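Local coordinates for protein ribulose bisphosphate carboxylase (Pyrococcus horikoshii, PDB 2D69) that probably adds carbon dioxide and water to ribulose 1,5-bisphosphate to give two molecules of 3-phosphoglycerate, as part of an archaeal AMP degradation pathway, at residues Gln309-Thr314 with Phe344-Gly349; Met250-Val255 with His276-Met281; Leu154-Pro159 with Val368-Gly373; Leu184-Glu189 with Glu222-Ile227; Ala301-Gly306 with Glu338-Val343. All blocks are in the same frame, centred on the assembly; numbering follows the deposited sequence.

Interaction 1: residues Gln309-Thr314 with Phe344-Gly349; sequences QIHTGT and FPVASG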
# COMPACT_ATOMS: atom_id res chain seq x y z
N GLN A 309 -33.90 9.92 0.62
CA GLN A 309 -35.33 9.59 0.47
C GLN A 309 -35.67 8.42 1.38
O GLN A 309 -34.82 7.58 1.67
CB GLN A 309 -35.74 9.31 -0.98
CG GLN A 309 -34.96 8.31 -1.69
CD GLN A 309 -35.18 8.34 -3.20
OE1 GLN A 309 -35.55 7.32 -3.80
NE2 GLN A 309 -34.91 9.46 -3.79
N ILE A 310 -36.88 8.42 1.90
CA ILE A 310 -37.27 7.36 2.85
C ILE A 310 -38.79 7.15 2.79
O ILE A 310 -39.56 8.11 2.63
CB ILE A 310 -36.81 7.71 4.31
CG1 ILE A 310 -37.08 6.57 5.28
CG2 ILE A 310 -37.51 8.93 4.81
CD1 ILE A 310 -36.40 6.73 6.60
N HIS A 311 -39.18 5.88 2.90
CA HIS A 311 -40.58 5.45 2.91
C HIS A 311 -41.22 6.01 4.14
O HIS A 311 -40.66 5.83 5.20
CB HIS A 311 -40.66 3.90 2.99
CG HIS A 311 -40.25 3.20 1.72
ND1 HIS A 311 -41.14 2.99 0.68
CD2 HIS A 311 -39.08 2.64 1.34
CE1 HIS A 311 -40.51 2.36 -0.30
NE2 HIS A 311 -39.27 2.12 0.07
N THR A 312 -42.38 6.66 4.02
CA THR A 312 -43.18 7.09 5.19
C THR A 312 -44.64 6.56 5.34
O THR A 312 -45.24 6.80 6.40
CB THR A 312 -43.27 8.61 5.22
OG1 THR A 312 -43.78 9.06 3.96
CG2 THR A 312 -41.84 9.24 5.30
N GLY A 313 -45.20 5.89 4.33
CA GLY A 313 -46.64 5.52 4.31
C GLY A 313 -47.50 6.32 3.30
O GLY A 313 -46.98 7.27 2.73
N THR A 314 -48.77 5.95 3.07
CA THR A 314 -49.69 6.70 2.15
C THR A 314 -51.17 6.80 2.55
O THR A 314 -51.62 6.10 3.48
CB THR A 314 -49.75 6.06 0.77
OG1 THR A 314 -50.20 4.70 0.88
CG2 THR A 314 -48.37 6.03 0.17
N PHE A 344 -36.75 13.47 0.28
CA PHE A 344 -37.97 12.98 -0.36
C PHE A 344 -38.70 11.95 0.47
O PHE A 344 -38.14 10.90 0.78
CB PHE A 344 -37.66 12.26 -1.62
CG PHE A 344 -37.67 13.13 -2.86
CD1 PHE A 344 -36.54 13.23 -3.64
CD2 PHE A 344 -38.84 13.74 -3.29
CE1 PHE A 344 -36.54 14.00 -4.80
CE2 PHE A 344 -38.85 14.52 -4.48
CZ PHE A 344 -37.69 14.63 -5.22
N PRO A 345 -39.97 12.18 0.78
CA PRO A 345 -40.82 11.07 1.25
C PRO A 345 -41.09 10.14 0.07
O PRO A 345 -41.22 10.63 -1.06
CB PRO A 345 -42.11 11.75 1.69
CG PRO A 345 -41.84 13.18 1.70
CD PRO A 345 -40.72 13.44 0.69
N VAL A 346 -41.08 8.84 0.34
CA VAL A 346 -41.34 7.81 -0.63
C VAL A 346 -42.71 7.26 -0.27
O VAL A 346 -42.93 6.74 0.85
CB VAL A 346 -40.32 6.65 -0.59
CG1 VAL A 346 -40.74 5.54 -1.61
CG2 VAL A 346 -38.83 7.12 -0.79
N ALA A 347 -43.65 7.43 -1.18
CA ALA A 347 -45.01 6.94 -0.98
C ALA A 347 -45.21 5.60 -1.70
O ALA A 347 -44.88 5.47 -2.90
CB ALA A 347 -46.02 7.99 -1.46
N SER A 348 -45.76 4.62 -0.98
CA SER A 348 -45.96 3.26 -1.46
C SER A 348 -47.08 2.55 -0.73
O SER A 348 -47.34 2.82 0.46
CB SER A 348 -44.67 2.45 -1.30
OG SER A 348 -44.66 1.27 -2.10
N GLY A 349 -47.76 1.63 -1.41
CA GLY A 349 -48.79 0.81 -0.78
C GLY A 349 -50.06 0.86 -1.58
O GLY A 349 -50.92 1.67 -1.31
O HOH W 1 -44.32 4.69 1.95
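Ile-310 and Val-346 bond across two neighbouring parallel strands of the alpha/beta barrel, joined in sequence by helix 323-334 as a beta-alpha-beta unit. Ile-310 N gives its hydrogen to Phe-344 O at 3.0 Å. Val-346 N binds Ile-310 O at 2.8 Å, with the donor 48° out of the carbonyl plane. Val-346 O takes two donors. Thr-312 N reaches Val-346 O at 3.2 Å, and a water donates to it. The same water accepts from Gly-313 N at 2.8 Å, so it bridges Gly-313 N and Val-346 O.

The side-chain polar ends are satisfied mostly from outside the pair. Gln-309 OE1 bonds His-276 and its NE2 bonds Tyr-248. Thr-312 OG1 bonds Asn-330, and Ser-348 OG bonds Gln-370. Thr-314 OG1 makes a weak bond to Ser-348 O.

Gln-309, His-311, Phe-344 and Val-346 share one sheet face; Ile-310 and Pro-345 lie on the other, against helix 323-334. His-311 and Ser-348 belong to the predicted substrate site at the C-terminal ends of the strands, as in other Rubiscos. The His-311 ring is covered on one face by Val-346. CG1 of Val-346 stands anti to its own backbone N (chi1 176°), and this methyl lies 3.4 Å from His-311 CE1.

Interaction 2: residues Met250-Val255 with His276-Met281; sequences MIDIVV and HAHRAM. With SO4 (sulfate ion), chain F.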
# COMPACT_ATOMS: atom_id res chain seq x y z
N MET A 250 -29.82 1.61 -2.40
CA MET A 250 -30.89 1.40 -1.48
C MET A 250 -30.33 0.59 -0.31
O MET A 250 -29.58 -0.37 -0.49
CB MET A 250 -32.00 0.60 -2.16
CG MET A 250 -32.95 -0.15 -1.14
SD MET A 250 -34.33 -0.88 -2.07
CE MET A 250 -34.65 -2.19 -1.04
N ILE A 251 -30.68 1.01 0.88
CA ILE A 251 -30.26 0.31 2.08
C ILE A 251 -31.51 0.08 2.92
O ILE A 251 -32.28 1.00 3.13
CB ILE A 251 -29.22 1.13 2.85
CG1 ILE A 251 -27.96 1.40 2.01
CG2 ILE A 251 -28.79 0.40 4.11
CD1 ILE A 251 -26.93 2.31 2.69
N ASP A 252 -31.68 -1.14 3.40
CA ASP A 252 -32.66 -1.51 4.40
C ASP A 252 -32.10 -1.03 5.76
O ASP A 252 -31.35 -1.74 6.41
CB ASP A 252 -32.91 -3.04 4.49
CG ASP A 252 -33.46 -3.69 3.20
OD1 ASP A 252 -33.93 -2.96 2.28
OD2 ASP A 252 -33.46 -4.97 3.04
N ILE A 253 -32.42 0.19 6.18
CA ILE A 253 -31.64 0.81 7.24
C ILE A 253 -31.96 0.31 8.61
O ILE A 253 -31.13 0.42 9.47
CB ILE A 253 -31.71 2.36 7.24
CG1 ILE A 253 -33.11 2.88 7.63
CG2 ILE A 253 -31.28 2.93 5.91
CD1 ILE A 253 -33.15 4.32 7.83
N VAL A 254 -33.16 -0.19 8.82
CA VAL A 254 -33.52 -0.72 10.14
C VAL A 254 -32.91 -2.11 10.36
O VAL A 254 -32.35 -2.38 11.41
CB VAL A 254 -35.06 -0.74 10.38
CG1 VAL A 254 -35.41 -1.30 11.84
CG2 VAL A 254 -35.59 0.63 10.23
N VAL A 255 -33.02 -2.98 9.38
CA VAL A 255 -32.41 -4.29 9.43
C VAL A 255 -30.87 -4.17 9.48
O VAL A 255 -30.22 -4.84 10.24
CB VAL A 255 -32.75 -5.09 8.14
CG1 VAL A 255 -32.06 -6.37 8.12
CG2 VAL A 255 -34.30 -5.28 8.00
N HIS A 276 -31.36 5.68 -0.75
CA HIS A 276 -32.76 5.40 -0.61
C HIS A 276 -32.88 4.46 0.59
O HIS A 276 -32.33 3.37 0.59
CB HIS A 276 -33.31 4.73 -1.86
CG HIS A 276 -34.75 4.34 -1.71
ND1 HIS A 276 -35.78 5.10 -2.20
CD2 HIS A 276 -35.32 3.29 -1.07
CE1 HIS A 276 -36.93 4.51 -1.89
NE2 HIS A 276 -36.68 3.43 -1.17
N ALA A 277 -33.58 4.90 1.61
CA ALA A 277 -33.74 4.10 2.81
C ALA A 277 -35.06 3.36 2.74
O ALA A 277 -36.14 3.97 2.63
CB ALA A 277 -33.68 4.97 4.03
N HIS A 278 -34.98 2.05 2.82
CA HIS A 278 -36.11 1.18 2.99
C HIS A 278 -36.19 0.91 4.47
O HIS A 278 -35.18 0.74 5.15
CB HIS A 278 -35.92 -0.10 2.19
CG HIS A 278 -37.17 -0.91 2.04
ND1 HIS A 278 -37.92 -1.31 3.13
CD2 HIS A 278 -37.83 -1.34 0.94
CE1 HIS A 278 -39.00 -1.95 2.70
NE2 HIS A 278 -38.96 -2.01 1.37
N ARG A 279 -37.39 0.90 5.00
CA ARG A 279 -37.55 0.83 6.45
C ARG A 279 -38.03 -0.53 6.92
O ARG A 279 -38.53 -0.66 8.06
CB ARG A 279 -38.53 1.92 6.88
CG ARG A 279 -39.92 1.78 6.25
CD ARG A 279 -40.80 2.90 6.68
NE ARG A 279 -42.17 2.70 6.27
CZ ARG A 279 -43.22 3.31 6.83
NH1 ARG A 279 -43.07 4.12 7.87
NH2 ARG A 279 -44.46 3.03 6.38
N ALA A 280 -37.92 -1.57 6.09
CA ALA A 280 -38.38 -2.90 6.54
C ALA A 280 -37.92 -3.20 7.98
O ALA A 280 -36.77 -2.94 8.32
CB ALA A 280 -37.89 -3.99 5.60
N MET A 281 -38.83 -3.77 8.78
CA MET A 281 -38.66 -4.11 10.20
C MET A 281 -39.07 -3.00 11.18
O MET A 281 -39.21 -3.26 12.37
CB MET A 281 -37.24 -4.61 10.54
CG MET A 281 -37.08 -5.24 11.92
SD MET A 281 -35.36 -5.92 12.24
CE MET A 281 -34.81 -4.76 13.12
S SO4 F . -43.63 0.97 3.23
O1 SO4 F . -43.65 0.00 2.14
O2 SO4 F . -44.64 0.69 4.25
O3 SO4 F . -42.29 0.90 3.84
O4 SO4 F . -43.84 2.30 2.63
O HOH W 2 -34.83 -1.69 6.98
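His-278 lies beside Asp-252 and Met-250 on one face of two parallel barrel strands. His-278 CB is 3.5 Å from Asp-252 OD1, an oxygen buried here with no polar partner in the model. The carboxylate and ring planes are 67° apart. The extended Met-250 chain runs alongside and brings its CE to 3.8 Å from His-278 CD2. His-278 is the predicted proton acceptor of the active site. His-278 ND1 accepts a hydrogen bond from Ala-280 N at 3.0 Å, nearly in the ring plane, which helps fix the ring's rotation.

The next layer is backbone. Ile-251 N bonds His-276 O, His-278 N bonds Ile-251 O, and Ile-253 N bonds His-278 O. Asp-252 is the N-cap residue of the short helix that follows, but its side chain makes no capping bond. A water donates to His-278 O and Ala-280 O and accepts from Val-255 N. It ties this helix to the loop after the histidine. Val-254 CG1 packs on Met-281 CE at 3.7 Å.

Further out, Asn-108 of the second subunit packs on His-278 and Ala-280. The extended Arg-279 side chain reaches a sulfate ion, probably from the crystallisation liquor. Arg-279 NE binds sulfate O3 at 3.0 Å, and Arg-279 NH2 binds sulfate O2 at 3.2 Å, both nearly straight. Arg-279 is a predicted substrate residue, so this two-point grip is consistent with binding a phosphate group.

Interaction 3: residues Leu154-Pro159 with Val368-Gly373; sequences LTATVP and VIQAGG. With SO4 (sulfate ion), chain E.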
# COMPACT_ATOMS: atom_id res chain seq x y z
N LEU A 154 -41.32 11.96 -8.65
CA LEU A 154 -40.61 10.90 -9.36
C LEU A 154 -41.40 9.62 -9.19
O LEU A 154 -42.16 9.49 -8.23
CB LEU A 154 -39.20 10.72 -8.80
CG LEU A 154 -38.16 11.81 -9.11
CD1 LEU A 154 -36.93 11.62 -8.22
CD2 LEU A 154 -37.73 11.72 -10.53
N THR A 155 -41.26 8.72 -10.16
CA THR A 155 -41.86 7.40 -10.10
C THR A 155 -40.86 6.26 -9.94
O THR A 155 -39.71 6.32 -10.39
CB THR A 155 -42.69 7.14 -11.31
OG1 THR A 155 -41.86 7.13 -12.47
CG2 THR A 155 -43.74 8.22 -11.51
N ALA A 156 -41.33 5.21 -9.27
CA ALA A 156 -40.56 4.02 -8.95
C ALA A 156 -41.45 2.81 -9.08
O ALA A 156 -42.66 2.89 -8.84
CB ALA A 156 -40.03 4.11 -7.54
N THR A 157 -40.83 1.69 -9.47
CA THR A 157 -41.48 0.40 -9.47
C THR A 157 -40.58 -0.76 -9.01
O THR A 157 -39.49 -0.95 -9.54
CB THR A 157 -42.01 0.12 -10.85
OG1 THR A 157 -43.16 0.96 -11.07
CG2 THR A 157 -42.63 -1.25 -10.93
N VAL A 158 -41.05 -1.53 -8.04
CA VAL A 158 -40.46 -2.83 -7.69
C VAL A 158 -41.16 -3.89 -8.54
O VAL A 158 -42.37 -3.98 -8.52
CB VAL A 158 -40.77 -3.23 -6.24
CG1 VAL A 158 -40.03 -4.54 -5.88
CG2 VAL A 158 -40.42 -2.10 -5.28
N PRO A 159 -40.42 -4.70 -9.30
CA PRO A 159 -41.09 -5.74 -10.07
C PRO A 159 -41.83 -6.74 -9.17
O PRO A 159 -41.56 -6.86 -7.97
CB PRO A 159 -39.94 -6.41 -10.84
CG PRO A 159 -38.89 -5.38 -10.91
CD PRO A 159 -38.98 -4.66 -9.58
N VAL A 368 -41.38 10.66 -4.03
CA VAL A 368 -41.10 9.55 -4.89
C VAL A 368 -42.28 8.61 -4.77
O VAL A 368 -42.62 8.20 -3.65
CB VAL A 368 -39.83 8.84 -4.46
CG1 VAL A 368 -39.60 7.64 -5.33
CG2 VAL A 368 -38.63 9.81 -4.50
N ILE A 369 -42.88 8.25 -5.90
CA ILE A 369 -44.13 7.47 -5.85
C ILE A 369 -43.85 6.06 -6.34
O ILE A 369 -43.51 5.87 -7.51
CB ILE A 369 -45.17 8.13 -6.73
CG1 ILE A 369 -45.58 9.47 -6.13
CG2 ILE A 369 -46.39 7.23 -6.89
CD1 ILE A 369 -46.37 10.31 -7.11
N GLN A 370 -43.93 5.09 -5.44
CA GLN A 370 -43.64 3.70 -5.82
C GLN A 370 -44.98 3.03 -6.14
O GLN A 370 -45.83 2.93 -5.25
CB GLN A 370 -42.94 2.95 -4.70
CG GLN A 370 -42.35 1.55 -5.11
CD GLN A 370 -43.41 0.45 -5.38
OE1 GLN A 370 -43.37 -0.22 -6.43
NE2 GLN A 370 -44.37 0.27 -4.45
N ALA A 371 -45.15 2.58 -7.36
CA ALA A 371 -46.41 1.97 -7.78
C ALA A 371 -46.19 0.66 -8.51
O ALA A 371 -46.59 0.51 -9.67
CB ALA A 371 -47.23 2.91 -8.61
N GLY A 372 -45.69 -0.30 -7.74
CA GLY A 372 -45.58 -1.71 -8.10
C GLY A 372 -46.71 -2.44 -8.78
O GLY A 372 -46.68 -2.61 -10.00
N GLY A 373 -47.68 -2.92 -8.00
CA GLY A 373 -48.77 -3.73 -8.50
C GLY A 373 -49.54 -3.02 -9.58
O GLY A 373 -49.89 -3.64 -10.56
S SO4 E . -47.42 -2.28 -4.26
O1 SO4 E . -47.92 -3.42 -5.01
O2 SO4 E . -48.33 -1.95 -3.18
O3 SO4 E . -46.16 -2.68 -3.68
O4 SO4 E . -47.20 -1.15 -5.14
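Ala-156 and Gln-370 sit side by side where the first and last strands of the eight-stranded barrel meet and close it. The strand part is tight. Ile-369 N binds Leu-154 O at 2.7 Å, Ala-156 N binds Ile-369 O, and Ala-371 N binds Ala-156 O. Ala-156 CB and Val-368 CG1 make a plain apolar contact at 4.2 Å.

Beyond Ala-156 the chains are joined mainly through the Gln-370 side chain. It bends at chi2 (-71°), which turns OE1 back toward the partner chain. Gln-370 OE1 accepts from Val-158 N at 3.1 Å in an almost straight bond, and Gly-372 N binds it weakly. Gln-370 NE2 bonds Ser-348 and reaches sulfate O4 at 3.2 Å.

This end opens onto the anion, and Gly-373 is exposed. Gly-373 N binds sulfate O1 at 3.0 Å. Gly-350 N also binds the sulfate. Backbone N-H groups near the N-terminal end of a helix would suit a negative charge, consistent with the predicted role of Gln-370 to Gly-373 in binding substrate, probably a phosphate.

Interaction 4: residues Leu184-Glu189 with Glu222-Ile227; sequences LLKDDE and EYLINI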
# COMPACT_ATOMS: atom_id res chain seq x y z
N LEU A 184 -37.42 5.24 -11.70
CA LEU A 184 -36.61 4.49 -10.80
C LEU A 184 -37.02 3.01 -10.69
O LEU A 184 -38.12 2.69 -10.24
CB LEU A 184 -36.72 5.15 -9.44
CG LEU A 184 -36.27 6.60 -9.32
CD1 LEU A 184 -36.56 7.09 -7.91
CD2 LEU A 184 -34.80 6.73 -9.67
N LEU A 185 -36.16 2.10 -11.15
CA LEU A 185 -36.33 0.70 -10.90
C LEU A 185 -35.99 0.52 -9.46
O LEU A 185 -35.06 1.17 -8.97
CB LEU A 185 -35.39 -0.10 -11.76
CG LEU A 185 -35.42 -1.63 -11.56
CD1 LEU A 185 -36.77 -2.24 -11.96
CD2 LEU A 185 -34.28 -2.25 -12.31
N LYS A 186 -36.69 -0.35 -8.74
CA LYS A 186 -36.42 -0.54 -7.34
C LYS A 186 -36.36 -2.02 -7.01
O LYS A 186 -37.27 -2.76 -7.31
CB LYS A 186 -37.45 0.20 -6.47
CG LYS A 186 -37.27 0.09 -4.96
CD LYS A 186 -38.30 0.91 -4.13
CE LYS A 186 -38.38 0.36 -2.65
NZ LYS A 186 -38.17 -1.18 -2.42
N ASP A 187 -35.29 -2.44 -6.36
CA ASP A 187 -35.22 -3.81 -5.84
C ASP A 187 -36.07 -3.92 -4.59
O ASP A 187 -36.10 -3.00 -3.79
CB ASP A 187 -33.81 -4.15 -5.37
CG ASP A 187 -32.84 -4.43 -6.50
OD1 ASP A 187 -33.24 -4.63 -7.68
OD2 ASP A 187 -31.62 -4.46 -6.25
N ASP A 188 -36.64 -5.11 -4.38
CA ASP A 188 -37.29 -5.47 -3.16
C ASP A 188 -36.29 -5.54 -2.03
O ASP A 188 -35.14 -5.87 -2.23
CB ASP A 188 -37.93 -6.85 -3.27
CG ASP A 188 -38.86 -7.13 -2.12
OD1 ASP A 188 -38.51 -7.94 -1.21
OD2 ASP A 188 -39.96 -6.54 -2.07
N GLU A 189 -36.77 -5.26 -0.82
CA GLU A 189 -35.95 -5.28 0.38
C GLU A 189 -35.29 -6.62 0.67
O GLU A 189 -34.27 -6.68 1.33
CB GLU A 189 -36.77 -4.78 1.58
CG GLU A 189 -37.82 -5.74 2.17
CD GLU A 189 -39.15 -5.79 1.43
OE1 GLU A 189 -40.00 -6.67 1.80
OE2 GLU A 189 -39.35 -5.00 0.47
N GLU A 222 -32.79 5.71 -13.36
CA GLU A 222 -31.97 5.29 -12.23
C GLU A 222 -32.51 4.03 -11.59
O GLU A 222 -33.56 3.50 -11.98
CB GLU A 222 -31.80 6.42 -11.22
CG GLU A 222 -30.44 7.05 -11.35
CD GLU A 222 -29.28 6.12 -11.00
OE1 GLU A 222 -29.45 5.12 -10.26
OE2 GLU A 222 -28.15 6.42 -11.44
N TYR A 223 -31.75 3.56 -10.60
CA TYR A 223 -31.91 2.21 -10.07
C TYR A 223 -31.61 2.22 -8.58
O TYR A 223 -30.46 2.40 -8.19
CB TYR A 223 -30.95 1.26 -10.81
CG TYR A 223 -31.08 -0.21 -10.46
CD1 TYR A 223 -32.14 -0.68 -9.71
CD2 TYR A 223 -30.15 -1.13 -10.89
CE1 TYR A 223 -32.23 -2.00 -9.38
CE2 TYR A 223 -30.26 -2.47 -10.58
CZ TYR A 223 -31.27 -2.90 -9.82
OH TYR A 223 -31.37 -4.22 -9.50
N LEU A 224 -32.63 1.99 -7.79
CA LEU A 224 -32.53 1.89 -6.37
C LEU A 224 -32.17 0.47 -6.08
O LEU A 224 -33.00 -0.35 -5.68
CB LEU A 224 -33.85 2.27 -5.71
CG LEU A 224 -34.43 3.60 -6.20
CD1 LEU A 224 -35.80 3.82 -5.62
CD2 LEU A 224 -33.55 4.78 -5.90
N ILE A 225 -30.89 0.20 -6.26
CA ILE A 225 -30.34 -1.14 -6.17
C ILE A 225 -30.01 -1.48 -4.76
O ILE A 225 -29.34 -0.71 -4.08
CB ILE A 225 -29.12 -1.24 -7.13
CG1 ILE A 225 -28.58 -2.69 -7.16
CG2 ILE A 225 -27.99 -0.26 -6.76
CD1 ILE A 225 -27.80 -2.97 -8.39
N ASN A 226 -30.47 -2.65 -4.31
CA ASN A 226 -30.34 -3.08 -2.92
C ASN A 226 -28.94 -3.62 -2.57
O ASN A 226 -28.60 -4.72 -2.94
CB ASN A 226 -31.37 -4.12 -2.66
CG ASN A 226 -31.55 -4.45 -1.22
OD1 ASN A 226 -32.47 -5.21 -0.85
ND2 ASN A 226 -30.78 -3.82 -0.38
N ILE A 227 -28.15 -2.83 -1.86
CA ILE A 227 -26.78 -3.18 -1.44
C ILE A 227 -26.75 -3.72 -0.01
O ILE A 227 -25.70 -3.99 0.54
CB ILE A 227 -25.85 -1.98 -1.51
CG1 ILE A 227 -26.22 -0.89 -0.52
CG2 ILE A 227 -25.86 -1.30 -2.96
CD1 ILE A 227 -25.06 0.11 -0.27
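Asp-187 grips Tyr-223 and Asn-226 with the two oxygens of its carboxylate. Tyr-223 OH donates to Asp-187 OD1 at 2.6 Å on the syn side. Asn-226 N donates to Asp-187 OD2 at 2.9 Å on the anti side, nearly straight. The carboxylate stands almost perpendicular to the tyrosine ring, with OD1 at the ring edge. Tyr-170 also bonds OD1, and Arg-202 makes a salt bridge to OD2.

Backbone bonds join parallel strands 184-186 and 222-224, which helix 199-217 links in a beta-alpha-beta unit of the barrel. Leu-185 N binds Glu-222 O, Leu-224 N binds Leu-185 O, and Asp-187 N binds Leu-224 O at 3.2 Å. Leu-224 is the centre of an inverse gamma turn.

Apolar contacts lie on both faces of the sheet. Leu-185 CD2 makes a CH-pi contact over one face of the Tyr-223 ring, 3.8 Å from its centroid; Ile-225 CB covers the opposite face. On the other side of the sheet, Leu-184 CD2 meets Glu-222 CB at 3.4 Å, and Leu-224 CD1 touches Leu-184 and Lys-186.

Lys-186, as a carbamate, Asp-188 and Glu-189 are the predicted magnesium ligands. Lys-186 is not carbamylated here, and Lys-186 NZ bonds Asp-187 O at 3.1 Å. Asp-187 is thus probably a second-shell residue, whose bonds to Tyr-223 and Asn-226 would help position the loop carrying Asp-188 and Glu-189.

Interaction 5: residues Ala301-Gly306 with Glu338-Val343; sequences AARMIG and EHIRPV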
# COMPACT_ATOMS: atom_id res chain seq x y z
N ALA A 301 -33.54 10.88 12.79
CA ALA A 301 -32.21 10.29 12.78
C ALA A 301 -31.71 10.02 11.36
O ALA A 301 -30.56 10.34 11.02
CB ALA A 301 -32.19 9.02 13.59
N ALA A 302 -32.57 9.45 10.51
CA ALA A 302 -32.11 9.03 9.21
C ALA A 302 -31.79 10.27 8.36
O ALA A 302 -30.84 10.23 7.55
CB ALA A 302 -33.18 8.13 8.52
N ARG A 303 -32.58 11.35 8.51
CA ARG A 303 -32.31 12.60 7.79
C ARG A 303 -31.00 13.26 8.26
O ARG A 303 -30.23 13.80 7.47
CB ARG A 303 -33.48 13.56 7.97
CG ARG A 303 -33.26 14.90 7.30
CD ARG A 303 -34.48 15.77 7.17
NE ARG A 303 -34.11 17.01 6.53
CZ ARG A 303 -34.73 18.17 6.66
NH1 ARG A 303 -35.83 18.27 7.43
NH2 ARG A 303 -34.28 19.25 6.02
N MET A 304 -30.74 13.19 9.57
CA MET A 304 -29.60 13.86 10.15
C MET A 304 -28.31 13.20 9.67
O MET A 304 -27.41 13.89 9.13
CB MET A 304 -29.78 13.86 11.69
CG MET A 304 -28.70 14.50 12.54
SD MET A 304 -29.06 14.42 14.42
CE MET A 304 -30.58 13.99 14.32
N ILE A 305 -28.25 11.87 9.76
CA ILE A 305 -27.17 11.12 9.17
C ILE A 305 -27.12 11.45 7.69
O ILE A 305 -26.10 11.88 7.13
CB ILE A 305 -27.33 9.58 9.41
CG1 ILE A 305 -27.16 9.29 10.89
CG2 ILE A 305 -26.24 8.83 8.63
CD1 ILE A 305 -27.73 7.97 11.34
N GLY A 306 -28.26 11.29 7.04
CA GLY A 306 -28.34 11.72 5.66
C GLY A 306 -28.84 10.76 4.61
O GLY A 306 -28.18 10.63 3.59
N GLU A 338 -31.76 23.97 9.57
CA GLU A 338 -30.39 24.44 9.47
C GLU A 338 -29.76 24.03 8.14
O GLU A 338 -30.36 24.24 7.10
CB GLU A 338 -29.57 23.96 10.68
CG GLU A 338 -30.16 24.28 12.06
CD GLU A 338 -30.06 25.75 12.49
OE1 GLU A 338 -29.55 26.55 11.74
OE2 GLU A 338 -30.48 26.09 13.59
N HIS A 339 -28.56 23.46 8.18
CA HIS A 339 -27.82 22.99 6.98
C HIS A 339 -28.28 21.60 6.43
O HIS A 339 -27.77 21.16 5.37
CB HIS A 339 -26.31 22.88 7.30
CG HIS A 339 -26.03 21.97 8.45
ND1 HIS A 339 -26.39 22.30 9.73
CD2 HIS A 339 -25.53 20.70 8.51
CE1 HIS A 339 -26.09 21.30 10.56
NE2 HIS A 339 -25.57 20.32 9.84
N ILE A 340 -29.17 20.91 7.15
CA ILE A 340 -29.64 19.60 6.72
C ILE A 340 -30.60 19.71 5.53
O ILE A 340 -31.68 20.27 5.62
CB ILE A 340 -30.30 18.89 7.84
CG1 ILE A 340 -29.38 18.84 9.08
CG2 ILE A 340 -30.73 17.52 7.42
CD1 ILE A 340 -28.10 18.08 8.95
N ARG A 341 -30.20 19.16 4.41
CA ARG A 341 -31.02 19.25 3.18
C ARG A 341 -32.33 18.49 3.35
O ARG A 341 -32.42 17.52 4.20
CB ARG A 341 -30.21 18.72 2.01
CG ARG A 341 -29.22 19.72 1.39
CD ARG A 341 -28.28 19.01 0.39
NE ARG A 341 -27.14 19.80 -0.03
CZ ARG A 341 -25.96 19.93 0.61
NH1 ARG A 341 -25.67 19.28 1.74
NH2 ARG A 341 -25.04 20.70 0.08
N PRO A 342 -33.38 18.90 2.65
CA PRO A 342 -34.66 18.14 2.74
C PRO A 342 -34.59 16.78 2.02
O PRO A 342 -33.84 16.60 1.07
CB PRO A 342 -35.69 19.08 2.07
CG PRO A 342 -34.88 19.92 1.08
CD PRO A 342 -33.48 20.05 1.73
N VAL A 343 -35.37 15.84 2.52
CA VAL A 343 -35.46 14.44 2.11
C VAL A 343 -36.78 14.15 1.43
O VAL A 343 -37.85 14.54 1.93
CB VAL A 343 -35.35 13.55 3.38
CG1 VAL A 343 -35.67 12.07 3.10
CG2 VAL A 343 -33.97 13.76 4.08
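The C-terminal end of helix 295-305 meets the loop that leads into strand 344-348, on the outer layer of the barrel. Arg-303 carries the contact. Its CG is anti to the backbone N (chi1 178°) and the chain stays extended to NE, which carries the guanidinium across to the loop carbonyls. Arg-303 NE donates to Arg-341 O at 2.9 Å, with the oxygen near the guanidinium plane. Arg-303 NH2 adds two weak bonds, to Ile-340 O at 2.8 Å and to Arg-341 O at 3.1 Å. NH2 also bonds Ser-335 O, and the group makes a cation-pi contact with Phe-332.

The aliphatic part of Arg-303 meets two branched side chains. Val-343 CG2 comes within 3.5 Å of Arg-303 CG as the two side chains slide past each other in opposite directions. Ile-340 CG2 crosses the arginine and lies 3.6 Å from Arg-303 CG. Arg-303 is buried, and main-chain oxygens of Arg-341, Ile-340 and Ser-335 receive its N-H groups.

The loop also faces other subunits: Arg-341 forms a salt bridge with Glu-201 of the third subunit, and Glu-338 one with Arg-67 of the fourth. The helix itself ends in a Schellman motif, with Gly-306, of positive phi, as the C-prime residue.

Interactions 1 to 4 belong to one parallel barrel sheet. Interactions 1 and 2 sit on neighbouring strands, and Gln-309 OE1 lies 2.7 Å from His-276 ND1. Interaction 3 adjoins interaction 1 through Ser-348 OG and Gln-370 NE2, 2.6 Å apart, and interaction 4 through Thr-155 O and Leu-184 N at 2.8 Å. Interactions 2 and 4 meet where His-278 NE2 approaches Glu-189 OE2 at 3.1 Å. The predicted catalytic, metal and substrate residues thus gather at the C-terminal strand ends, with sulfates near interactions 1, 2 and 3. Interaction 5 lies outside the sheet; Val-343 CG1 reaches Gln-309 CA at 3.6 Å, but its side chain is about 10 Å from that of His-311.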